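Side-chain contacts in chitinase (Thermococcus chitonophagus, PDB 5XSW), which probably hydrolyses internal glycosidic bonds of chitin and binds chitin-type sugars in a pocket of its helical domain: residues N258-Y263 / A296-T301; W289-I294 / F406-Q411; R304-A309 / Y478-N483. All coordinates share one frame; numbering follows the deposited sequence.

Contact 1: residues N258-Y263 / A296-T301; sequences NQIKAY and AAVSLT. With PO4 (phosphate ion), chain E.
With CG1 of Ile260 in the crowded position between its backbone N and carbonyl carbon (chi1 64°) and the chain extended beyond it, CD1 is carried across to Ser299. This is helix-on-helix packing in the buried middle of the helical domain: the end of helix 254-263 rests against the long helix 288-311, and Ile260 alone makes the contact from the 258-263 side. Both branches come to the same residue, side by side: CD1 lies 4.2 Å from Ser299 CB, while CG2 sits 4.1 Å from Ser299 CA. Val298 CG1 also comes within 4.3 Å of CD1, and Val295, a turn earlier on the same helix, touches the isoleucine too. The small serine at the nearest backbone approach is consistent with the close spacing, the CA atoms of Ile260 and Ser299 being 6.5 Å apart. Its hydroxyl does not turn to Ile260; OG is hydrogen-bonded to OD1 of Asn256.

One residue away from this apolar patch the chemistry changes. Gln259 runs out extended, and its NE2 gives a hydrogen bond of 2.6 Å to O2 of the phosphate, with an N-H...O angle of 148°. The amide of Asn256, Val340 N, and Ser254 OG and Gly255 N of the second subunit also hold this ion, which probably came from the crystallisation liquor. Gln259 OE1 is hydrogen-bonded to Ser254 OG of the second subunit, placing the amide at the subunit interface. A leucine here would probably leave phosphate O2 without that donor and Ser254 of the second subunit without its amide oxygen partner. On the far helix Ala297 O takes two donors from Thr301, OG1 at 2.8 Å and the backbone N, which reach it from opposite faces of the carbonyl plane.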
loop_
_atom_site.group_PDB
_atom_site.type_symbol
_atom_site.label_atom_id
_atom_site.label_comp_id
_atom_site.label_asym_id
_atom_site.label_seq_id
_atom_site.Cartn_x
_atom_site.Cartn_y
_atom_site.Cartn_z
ATOM N N ASN A 258 2.356 -3.756 -0.897
ATOM C CA ASN A 258 1.227 -4.288 -0.138
ATOM C C ASN A 258 -0.079 -4.238 -0.967
ATOM O O ASN A 258 -0.881 -5.167 -0.985
ATOM C CB ASN A 258 1.060 -3.457 1.172
ATOM C CG ASN A 258 -0.117 -3.944 2.056
ATOM O OD1 ASN A 258 -1.293 -3.675 1.779
ATOM N ND2 ASN A 258 0.210 -4.635 3.130
ATOM N N GLN A 259 -0.274 -3.132 -1.644
ATOM C CA GLN A 259 -1.502 -2.981 -2.447
ATOM C C GLN A 259 -1.555 -3.969 -3.651
ATOM O O GLN A 259 -2.599 -4.615 -3.937
ATOM C CB GLN A 259 -1.576 -1.520 -2.908
ATOM C CG GLN A 259 -2.689 -1.178 -3.885
ATOM C CD GLN A 259 -2.571 0.269 -4.319
ATOM O OE1 GLN A 259 -3.455 1.082 -4.047
ATOM N NE2 GLN A 259 -1.443 0.610 -4.891
ATOM N N ILE A 260 -0.445 -4.137 -4.368
ATOM C CA ILE A 260 -0.528 -5.058 -5.522
ATOM C C ILE A 260 -0.580 -6.504 -5.101
ATOM O O ILE A 260 -1.258 -7.313 -5.741
ATOM C CB ILE A 260 0.609 -4.851 -6.559
ATOM C CG1 ILE A 260 1.970 -5.151 -5.982
ATOM C CG2 ILE A 260 0.509 -3.441 -7.162
ATOM C CD1 ILE A 260 3.131 -4.810 -6.960
ATOM N N LYS A 261 0.026 -6.846 -3.962
ATOM C CA LYS A 261 -0.259 -8.122 -3.333
ATOM C C LYS A 261 -1.761 -8.319 -3.039
ATOM O O LYS A 261 -2.343 -9.402 -3.297
ATOM C CB LYS A 261 0.576 -8.216 -2.017
ATOM C CG LYS A 261 0.772 -9.494 -1.420
ATOM C CD LYS A 261 1.776 -9.338 -0.197
ATOM C CE LYS A 261 1.488 -10.482 0.738
ATOM N NZ LYS A 261 2.436 -10.338 1.885
ATOM N N ALA A 262 -2.422 -7.304 -2.487
ATOM C CA ALA A 262 -3.872 -7.436 -2.221
ATOM C C ALA A 262 -4.675 -7.622 -3.536
ATOM O O ALA A 262 -5.617 -8.403 -3.613
ATOM C CB ALA A 262 -4.415 -6.173 -1.467
ATOM N N TYR A 263 -4.265 -6.902 -4.567
ATOM C CA TYR A 263 -5.015 -6.912 -5.841
ATOM C C TYR A 263 -4.796 -8.213 -6.601
ATOM O O TYR A 263 -5.626 -8.635 -7.428
ATOM C CB TYR A 263 -4.595 -5.746 -6.738
ATOM C CG TYR A 263 -4.963 -4.363 -6.267
ATOM C CD1 TYR A 263 -5.808 -4.160 -5.189
ATOM C CD2 TYR A 263 -4.422 -3.242 -6.915
ATOM C CE1 TYR A 263 -6.126 -2.861 -4.747
ATOM C CE2 TYR A 263 -4.758 -1.961 -6.522
ATOM C CZ TYR A 263 -5.613 -1.780 -5.441
ATOM O OH TYR A 263 -5.900 -0.495 -5.085
ATOM N N ALA A 296 7.792 -4.769 -10.493
ATOM C CA ALA A 296 7.633 -3.483 -11.145
ATOM C C ALA A 296 6.626 -3.560 -12.309
ATOM O O ALA A 296 5.761 -2.682 -12.435
ATOM C CB ALA A 296 8.997 -2.942 -11.659
ATOM N N ALA A 297 6.735 -4.618 -13.118
ATOM C CA ALA A 297 5.778 -4.838 -14.243
ATOM C C ALA A 297 4.331 -4.980 -13.732
ATOM O O ALA A 297 3.431 -4.423 -14.283
ATOM C CB ALA A 297 6.194 -6.083 -15.023
ATOM N N VAL A 298 4.111 -5.731 -12.652
ATOM C CA VAL A 298 2.774 -5.852 -12.099
ATOM C C VAL A 298 2.281 -4.522 -11.549
ATOM O O VAL A 298 1.108 -4.200 -11.702
ATOM C CB VAL A 298 2.720 -6.957 -10.997
ATOM C CG1 VAL A 298 1.351 -7.001 -10.251
ATOM C CG2 VAL A 298 3.034 -8.365 -11.686
ATOM N N SER A 299 3.170 -3.744 -10.926
ATOM C CA SER A 299 2.765 -2.431 -10.436
ATOM C C SER A 299 2.296 -1.502 -11.568
ATOM O O SER A 299 1.308 -0.767 -11.435
ATOM C CB SER A 299 3.949 -1.764 -9.688
ATOM O OG SER A 299 3.479 -0.604 -8.999
ATOM N N LEU A 300 3.047 -1.491 -12.656
ATOM C CA LEU A 300 2.689 -0.731 -13.843
ATOM C C LEU A 300 1.400 -1.255 -14.463
ATOM O O LEU A 300 0.534 -0.499 -14.869
ATOM C CB LEU A 300 3.823 -0.783 -14.853
ATOM C CG LEU A 300 5.088 -0.059 -14.410
ATOM C CD1 LEU A 300 6.305 -0.590 -15.139
ATOM C CD2 LEU A 300 4.927 1.428 -14.625
ATOM N N THR A 301 1.277 -2.570 -14.484
ATOM C CA THR A 301 0.113 -3.230 -15.030
ATOM C C THR A 301 -1.114 -2.813 -14.240
ATOM O O THR A 301 -2.164 -2.581 -14.802
ATOM C CB THR A 301 0.272 -4.755 -14.991
ATOM O OG1 THR A 301 1.284 -5.141 -15.919
ATOM C CG2 THR A 301 -1.029 -5.447 -15.338
HETATM P P PO4 E . -0.499 3.912 -5.730
HETATM O O1 PO4 E . 0.739 3.452 -5.052
HETATM O O2 PO4 E . -1.386 2.816 -6.255
HETATM O O3 PO4 E . -1.228 4.758 -4.720
HETATM O O4 PO4 E . -0.285 4.690 -6.959
#

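Contact 2: residues W289-I294 / F406-Q411; sequences WITSPI and FTVVRQ
Ile290 carries most of this contact, meeting Val408 tip to tip between helices 288-311 and 399-412. Its CD1 enters alongside the fork of the valine, 3.9 Å from Val408 CB and 3.9 Å from Val408 CG2, while the other branch, CG2, lies 4.1 Å from Val408 CG1. Both methyls of Val408 are used: CG2 meets CD1 alone, while CG1 meets both CD1 and CG2 of the isoleucine. Torsions on the two sides fit this meeting: Ile290 CG1 stands beside its backbone N and anti to the carbonyl carbon (chi1 -67°), and Val408 puts CG1 anti to its own N. Around the pair, Tyr404 and Phe405 of helix 399-412 and Tyr187 of helix 186-199 also touch Ile290.

Next along the chain, Thr291 splits its side chain by polarity. CG2 faces the second helix, 4.3 Å from Val408 CG1, whereas OG1 turns off to a hydrogen bond with Tyr277 O. The arrangement is helix-helix packing without a single hydrogen bond between the segments, in an all-helical part of the domain where helix 288-311 packs on both helices 186-199 and 399-412. Ser292 looks to its own helix instead, with OG hydrogen-bonded to Ala288 O.

Pro293 follows, its ring nitrogen having no hydrogen to give, and the helix kinks there; the ring packs on Phe188 and Leu192 of helix 186-199. Ile294, one turn after Ile290, points to the second helix again but comes no nearer than 5.2 Å with its side chain to any atom of 406-411. It packs instead against Leu194 on one helix and against Phe413, just past the end of helix 399-412.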
loop_
_atom_site.group_PDB
_atom_site.type_symbol
_atom_site.label_atom_id
_atom_site.label_comp_id
_atom_site.label_asym_id
_atom_site.label_seq_id
_atom_site.Cartn_x
_atom_site.Cartn_y
_atom_site.Cartn_z
ATOM N N TRP A 289 16.912 -10.111 -8.034
ATOM C CA TRP A 289 17.245 -9.748 -9.421
ATOM C C TRP A 289 16.154 -10.299 -10.377
ATOM O O TRP A 289 15.878 -9.743 -11.419
ATOM C CB TRP A 289 18.600 -10.306 -9.827
ATOM C CG TRP A 289 19.777 -9.469 -9.246
ATOM C CD1 TRP A 289 20.747 -9.908 -8.349
ATOM C CD2 TRP A 289 20.064 -8.127 -9.537
ATOM N NE1 TRP A 289 21.609 -8.859 -8.070
ATOM C CE2 TRP A 289 21.235 -7.772 -8.822
ATOM C CE3 TRP A 289 19.453 -7.154 -10.372
ATOM C CZ2 TRP A 289 21.800 -6.497 -8.895
ATOM C CZ3 TRP A 289 20.040 -5.875 -10.461
ATOM C CH2 TRP A 289 21.204 -5.560 -9.722
ATOM N N ILE A 290 15.545 -11.399 -9.999
ATOM C CA ILE A 290 14.492 -11.979 -10.813
ATOM C C ILE A 290 13.128 -11.423 -10.420
ATOM O O ILE A 290 12.333 -11.027 -11.281
ATOM C CB ILE A 290 14.484 -13.518 -10.655
ATOM C CG1 ILE A 290 15.748 -14.112 -11.266
ATOM C CG2 ILE A 290 13.202 -14.118 -11.240
ATOM C CD1 ILE A 290 15.976 -15.680 -10.881
ATOM N N THR A 291 12.818 -11.408 -9.122
ATOM C CA THR A 291 11.484 -10.988 -8.725
ATOM C C THR A 291 11.228 -9.489 -8.936
ATOM O O THR A 291 10.087 -9.121 -9.230
ATOM C CB THR A 291 11.155 -11.327 -7.236
ATOM O OG1 THR A 291 12.168 -10.804 -6.356
ATOM C CG2 THR A 291 11.063 -12.856 -7.054
ATOM N N SER A 292 12.249 -8.640 -8.828
ATOM C CA SER A 292 11.947 -7.207 -8.781
ATOM C C SER A 292 11.439 -6.641 -10.151
ATOM O O SER A 292 10.528 -5.838 -10.151
ATOM C CB SER A 292 13.135 -6.366 -8.275
ATOM O OG SER A 292 14.308 -6.357 -9.075
ATOM N N PRO A 293 12.010 -7.065 -11.293
ATOM C CA PRO A 293 11.379 -6.556 -12.530
ATOM C C PRO A 293 9.954 -7.089 -12.755
ATOM O O PRO A 293 9.114 -6.368 -13.301
ATOM C CB PRO A 293 12.366 -7.018 -13.651
ATOM C CG PRO A 293 13.100 -8.225 -13.006
ATOM C CD PRO A 293 13.285 -7.749 -11.569
ATOM N N ILE A 294 9.645 -8.281 -12.281
ATOM C CA ILE A 294 8.260 -8.757 -12.368
ATOM C C ILE A 294 7.327 -7.950 -11.452
ATOM O O ILE A 294 6.213 -7.542 -11.849
ATOM C CB ILE A 294 8.227 -10.272 -12.045
ATOM C CG1 ILE A 294 8.946 -11.002 -13.201
ATOM C CG2 ILE A 294 6.764 -10.764 -11.905
ATOM C CD1 ILE A 294 9.583 -12.347 -12.720
ATOM N N PHE A 406 13.482 -20.988 -12.951
ATOM C CA PHE A 406 12.139 -21.475 -12.677
ATOM C C PHE A 406 11.891 -21.903 -11.222
ATOM O O PHE A 406 10.778 -21.789 -10.763
ATOM C CB PHE A 406 11.757 -22.636 -13.623
ATOM C CG PHE A 406 11.444 -22.174 -15.003
ATOM C CD1 PHE A 406 10.212 -21.607 -15.285
ATOM C CD2 PHE A 406 12.395 -22.239 -16.012
ATOM C CE1 PHE A 406 9.900 -21.130 -16.571
ATOM C CE2 PHE A 406 12.084 -21.753 -17.310
ATOM C CZ PHE A 406 10.840 -21.186 -17.574
ATOM N N THR A 407 12.921 -22.388 -10.517
ATOM C CA THR A 407 12.834 -22.578 -9.058
ATOM C C THR A 407 12.440 -21.284 -8.335
ATOM O O THR A 407 11.579 -21.293 -7.476
ATOM C CB THR A 407 14.204 -23.069 -8.494
ATOM O OG1 THR A 407 14.590 -24.253 -9.200
ATOM C CG2 THR A 407 14.132 -23.389 -7.030
ATOM N N VAL A 408 13.103 -20.189 -8.661
ATOM C CA VAL A 408 12.743 -18.904 -8.032
ATOM C C VAL A 408 11.311 -18.522 -8.410
ATOM O O VAL A 408 10.468 -18.119 -7.554
ATOM C CB VAL A 408 13.732 -17.801 -8.454
ATOM C CG1 VAL A 408 13.243 -16.427 -7.853
ATOM C CG2 VAL A 408 15.191 -18.174 -7.930
ATOM N N VAL A 409 10.967 -18.678 -9.690
ATOM C CA VAL A 409 9.586 -18.339 -10.060
ATOM C C VAL A 409 8.596 -19.165 -9.226
ATOM O O VAL A 409 7.592 -18.673 -8.706
ATOM C CB VAL A 409 9.339 -18.549 -11.571
ATOM C CG1 VAL A 409 7.841 -18.380 -11.875
ATOM C CG2 VAL A 409 10.144 -17.479 -12.356
ATOM N N ARG A 410 8.887 -20.447 -9.080
ATOM C CA ARG A 410 7.972 -21.297 -8.293
ATOM C C ARG A 410 7.913 -20.905 -6.817
ATOM O O ARG A 410 6.846 -21.002 -6.181
ATOM C CB ARG A 410 8.411 -22.763 -8.382
ATOM C CG ARG A 410 7.353 -23.732 -7.853
ATOM C CD ARG A 410 7.721 -25.154 -8.211
ATOM N NE ARG A 410 6.693 -26.108 -7.787
ATOM C CZ ARG A 410 6.900 -27.422 -7.675
ATOM N NH1 ARG A 410 8.097 -27.937 -7.967
ATOM N NH2 ARG A 410 5.912 -28.218 -7.273
ATOM N N GLN A 411 9.048 -20.498 -6.259
ATOM C CA GLN A 411 9.086 -20.045 -4.859
ATOM C C GLN A 411 8.374 -18.724 -4.627
ATOM O O GLN A 411 7.789 -18.486 -3.558
ATOM C CB GLN A 411 10.527 -19.855 -4.385
ATOM C CG GLN A 411 11.335 -21.166 -4.251
ATOM C CD GLN A 411 12.858 -20.917 -4.032
ATOM O OE1 GLN A 411 13.316 -19.764 -3.924
ATOM N NE2 GLN A 411 13.627 -22.003 -3.970
#

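Contact 3: residues R304-A309 / Y478-N483; sequences RELLYA and YYHARN
Helix segments 304-309 and 478-482 pass each other at 60°, their axes 10.0 Å apart at closest approach, and Leu306 and Ala481 bring their CA atoms to 6.2 Å. Ala309 points its CB at the second helix, 4.4 Å from Ala481 CB, and Leu306 is the larger apolar side chain of the crossing. With CG anti to the backbone N (chi1 176°), its fork opens onto the second helix. CD1 presses on the backbone of Ala481, 3.8 Å from its CA and nearly as close to its CB, and CD2 meets the imidazole of His480, 3.8 Å from CE1. The leucine and histidine side chains cross at about a right angle. ND1, the ring atom next to CE1, is in a weak hydrogen bond with Tyr263 OH, and Val340 of helix 340-346 touches both Leu306 and His480.

Where helix 475-482 ends, Asn483 folds its amide back on the last turn: ND2 gives Tyr479 O a nearly straight bond of 2.7 Å (173°), and the oxygen lies in the plane of that amide. Arg482 lays CD over one face of the Tyr478 ring, toward its rim, 3.4 Å above the plane, and its NH1 forms a salt bridge with Asp69.

Asp69 belongs to the N-terminal beta domain, as do Thr71, bonded to Tyr478 OH, and Lys36, bonded to Ala309 O; what forms here is an apolar helix crossing whose polar fringe joins the helical domain to the beta domain.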
loop_
_atom_site.group_PDB
_atom_site.type_symbol
_atom_site.label_atom_id
_atom_site.label_comp_id
_atom_site.label_asym_id
_atom_site.label_seq_id
_atom_site.Cartn_x
_atom_site.Cartn_y
_atom_site.Cartn_z
ATOM N N ARG A 304 -2.555 0.468 -15.425
ATOM C CA ARG A 304 -3.245 0.318 -16.692
ATOM C C ARG A 304 -4.583 -0.369 -16.515
ATOM O O ARG A 304 -5.574 0.072 -17.060
ATOM C CB ARG A 304 -2.378 -0.462 -17.675
ATOM C CG ARG A 304 -2.872 -0.443 -19.109
ATOM C CD ARG A 304 -1.742 -0.733 -20.072
ATOM N NE ARG A 304 -2.159 -0.843 -21.463
ATOM C CZ ARG A 304 -2.517 -1.975 -22.050
ATOM N NH1 ARG A 304 -2.538 -3.107 -21.371
ATOM N NH2 ARG A 304 -2.864 -1.973 -23.322
ATOM N N GLU A 305 -4.595 -1.428 -15.716
ATOM C CA GLU A 305 -5.818 -2.156 -15.386
ATOM C C GLU A 305 -6.816 -1.272 -14.661
ATOM O O GLU A 305 -8.049 -1.372 -14.892
ATOM C CB GLU A 305 -5.545 -3.419 -14.543
ATOM C CG GLU A 305 -4.786 -4.603 -15.307
ATOM C CD GLU A 305 -5.734 -5.597 -16.035
ATOM O OE1 GLU A 305 -6.967 -5.398 -15.949
ATOM O OE2 GLU A 305 -5.242 -6.625 -16.619
ATOM N N LEU A 306 -6.323 -0.412 -13.769
ATOM C CA LEU A 306 -7.225 0.462 -13.011
ATOM C C LEU A 306 -7.898 1.488 -13.978
ATOM O O LEU A 306 -9.110 1.784 -13.864
ATOM C CB LEU A 306 -6.454 1.238 -11.919
ATOM C CG LEU A 306 -7.254 2.252 -11.129
ATOM C CD1 LEU A 306 -8.344 1.602 -10.294
ATOM C CD2 LEU A 306 -6.248 3.020 -10.216
ATOM N N LEU A 307 -7.097 2.075 -14.853
ATOM C CA LEU A 307 -7.623 3.031 -15.826
ATOM C C LEU A 307 -8.716 2.343 -16.664
ATOM O O LEU A 307 -9.836 2.851 -16.810
ATOM C CB LEU A 307 -6.509 3.575 -16.692
ATOM C CG LEU A 307 -5.669 4.656 -15.948
ATOM C CD1 LEU A 307 -4.349 4.972 -16.605
ATOM C CD2 LEU A 307 -6.443 5.977 -15.665
ATOM N N TYR A 308 -8.384 1.200 -17.223
ATOM C CA TYR A 308 -9.356 0.454 -18.025
ATOM C C TYR A 308 -10.604 0.131 -17.254
ATOM O O TYR A 308 -11.710 0.222 -17.819
ATOM C CB TYR A 308 -8.756 -0.854 -18.541
ATOM C CG TYR A 308 -8.071 -0.781 -19.917
ATOM C CD1 TYR A 308 -8.840 -0.841 -21.107
ATOM C CD2 TYR A 308 -6.693 -0.762 -20.027
ATOM C CE1 TYR A 308 -8.224 -0.840 -22.373
ATOM C CE2 TYR A 308 -6.042 -0.787 -21.289
ATOM C CZ TYR A 308 -6.864 -0.831 -22.472
ATOM O OH TYR A 308 -6.265 -0.857 -23.710
ATOM N N ALA A 309 -10.465 -0.302 -15.995
ATOM C CA ALA A 309 -11.655 -0.671 -15.191
ATOM C C ALA A 309 -12.565 0.516 -14.967
ATOM O O ALA A 309 -13.779 0.349 -14.756
ATOM C CB ALA A 309 -11.273 -1.243 -13.828
ATOM N N TYR A 478 -11.980 -3.623 -5.232
ATOM C CA TYR A 478 -13.389 -3.290 -5.413
ATOM C C TYR A 478 -13.696 -1.861 -5.077
ATOM O O TYR A 478 -14.244 -1.126 -5.909
ATOM C CB TYR A 478 -14.249 -4.225 -4.557
ATOM C CG TYR A 478 -15.762 -4.086 -4.869
ATOM C CD1 TYR A 478 -16.320 -4.635 -6.048
ATOM C CD2 TYR A 478 -16.592 -3.414 -4.008
ATOM C CE1 TYR A 478 -17.699 -4.472 -6.340
ATOM C CE2 TYR A 478 -17.993 -3.274 -4.271
ATOM C CZ TYR A 478 -18.521 -3.805 -5.428
ATOM O OH TYR A 478 -19.877 -3.638 -5.663
ATOM N N TYR A 479 -13.371 -1.431 -3.853
ATOM C CA TYR A 479 -13.711 -0.055 -3.493
ATOM C C TYR A 479 -12.864 0.941 -4.233
ATOM O O TYR A 479 -13.321 2.013 -4.613
ATOM C CB TYR A 479 -13.566 0.171 -1.968
ATOM C CG TYR A 479 -14.391 -0.802 -1.191
ATOM C CD1 TYR A 479 -15.794 -0.736 -1.192
ATOM C CD2 TYR A 479 -13.783 -1.818 -0.500
ATOM C CE1 TYR A 479 -16.553 -1.701 -0.485
ATOM C CE2 TYR A 479 -14.504 -2.753 0.180
ATOM C CZ TYR A 479 -15.895 -2.679 0.197
ATOM O OH TYR A 479 -16.568 -3.665 0.927
ATOM N N HIS A 480 -11.612 0.599 -4.467
ATOM C CA HIS A 480 -10.769 1.571 -5.135
ATOM C C HIS A 480 -11.197 1.794 -6.611
ATOM O O HIS A 480 -11.379 2.914 -7.071
ATOM C CB HIS A 480 -9.308 1.104 -5.129
ATOM C CG HIS A 480 -8.362 2.169 -5.562
ATOM N ND1 HIS A 480 -7.153 1.899 -6.164
ATOM C CD2 HIS A 480 -8.422 3.511 -5.414
ATOM C CE1 HIS A 480 -6.523 3.036 -6.405
ATOM N NE2 HIS A 480 -7.292 4.034 -5.991
ATOM N N ALA A 481 -11.358 0.707 -7.347
ATOM C CA ALA A 481 -11.716 0.820 -8.773
ATOM C C ALA A 481 -13.152 1.341 -8.946
ATOM O O ALA A 481 -13.400 2.105 -9.877
ATOM C CB ALA A 481 -11.522 -0.552 -9.488
ATOM N N ARG A 482 -14.088 0.980 -8.063
ATOM C CA ARG A 482 -15.441 1.577 -8.222
ATOM C C ARG A 482 -15.441 3.081 -7.955
ATOM O O ARG A 482 -16.283 3.768 -8.476
ATOM C CB ARG A 482 -16.486 0.924 -7.302
ATOM C CG ARG A 482 -16.631 -0.511 -7.593
ATOM C CD ARG A 482 -17.965 -1.009 -7.219
ATOM N NE ARG A 482 -18.872 -0.613 -8.293
ATOM C CZ ARG A 482 -20.184 -0.617 -8.184
ATOM N NH1 ARG A 482 -20.732 -0.984 -7.036
ATOM N NH2 ARG A 482 -20.927 -0.215 -9.217
ATOM N N ASN A 483 -14.501 3.596 -7.159
ATOM C CA ASN A 483 -14.501 5.036 -6.800
ATOM C C ASN A 483 -13.496 5.882 -7.594
ATOM O O ASN A 483 -13.161 6.996 -7.191
ATOM C CB ASN A 483 -14.211 5.203 -5.284
ATOM C CG ASN A 483 -15.386 4.788 -4.418
ATOM O OD1 ASN A 483 -16.300 5.578 -4.211
ATOM N ND2 ASN A 483 -15.386 3.538 -3.926
#

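Helix 288-311 runs through all three contacts and meets a different helix in each: 399-412 in contact 2, 254-263 in contact 1 and 475-482 in contact 3. In every case the residues that touch are buried, but the surroundings change along the helix. Contact 2 is apolar and is touched by no other chain; contacts 1 and 3 both border the second subunit, and polar groups crowd their margins. Contact 1 adds a phosphate shared between subunits, contact 3 a salt bridge to the beta domain. Contacts 1 and 3 meet through Tyr263 and His480, whereas contacts 2 and 3, centres 27 Å apart, lie on opposite sides of the chain's centre.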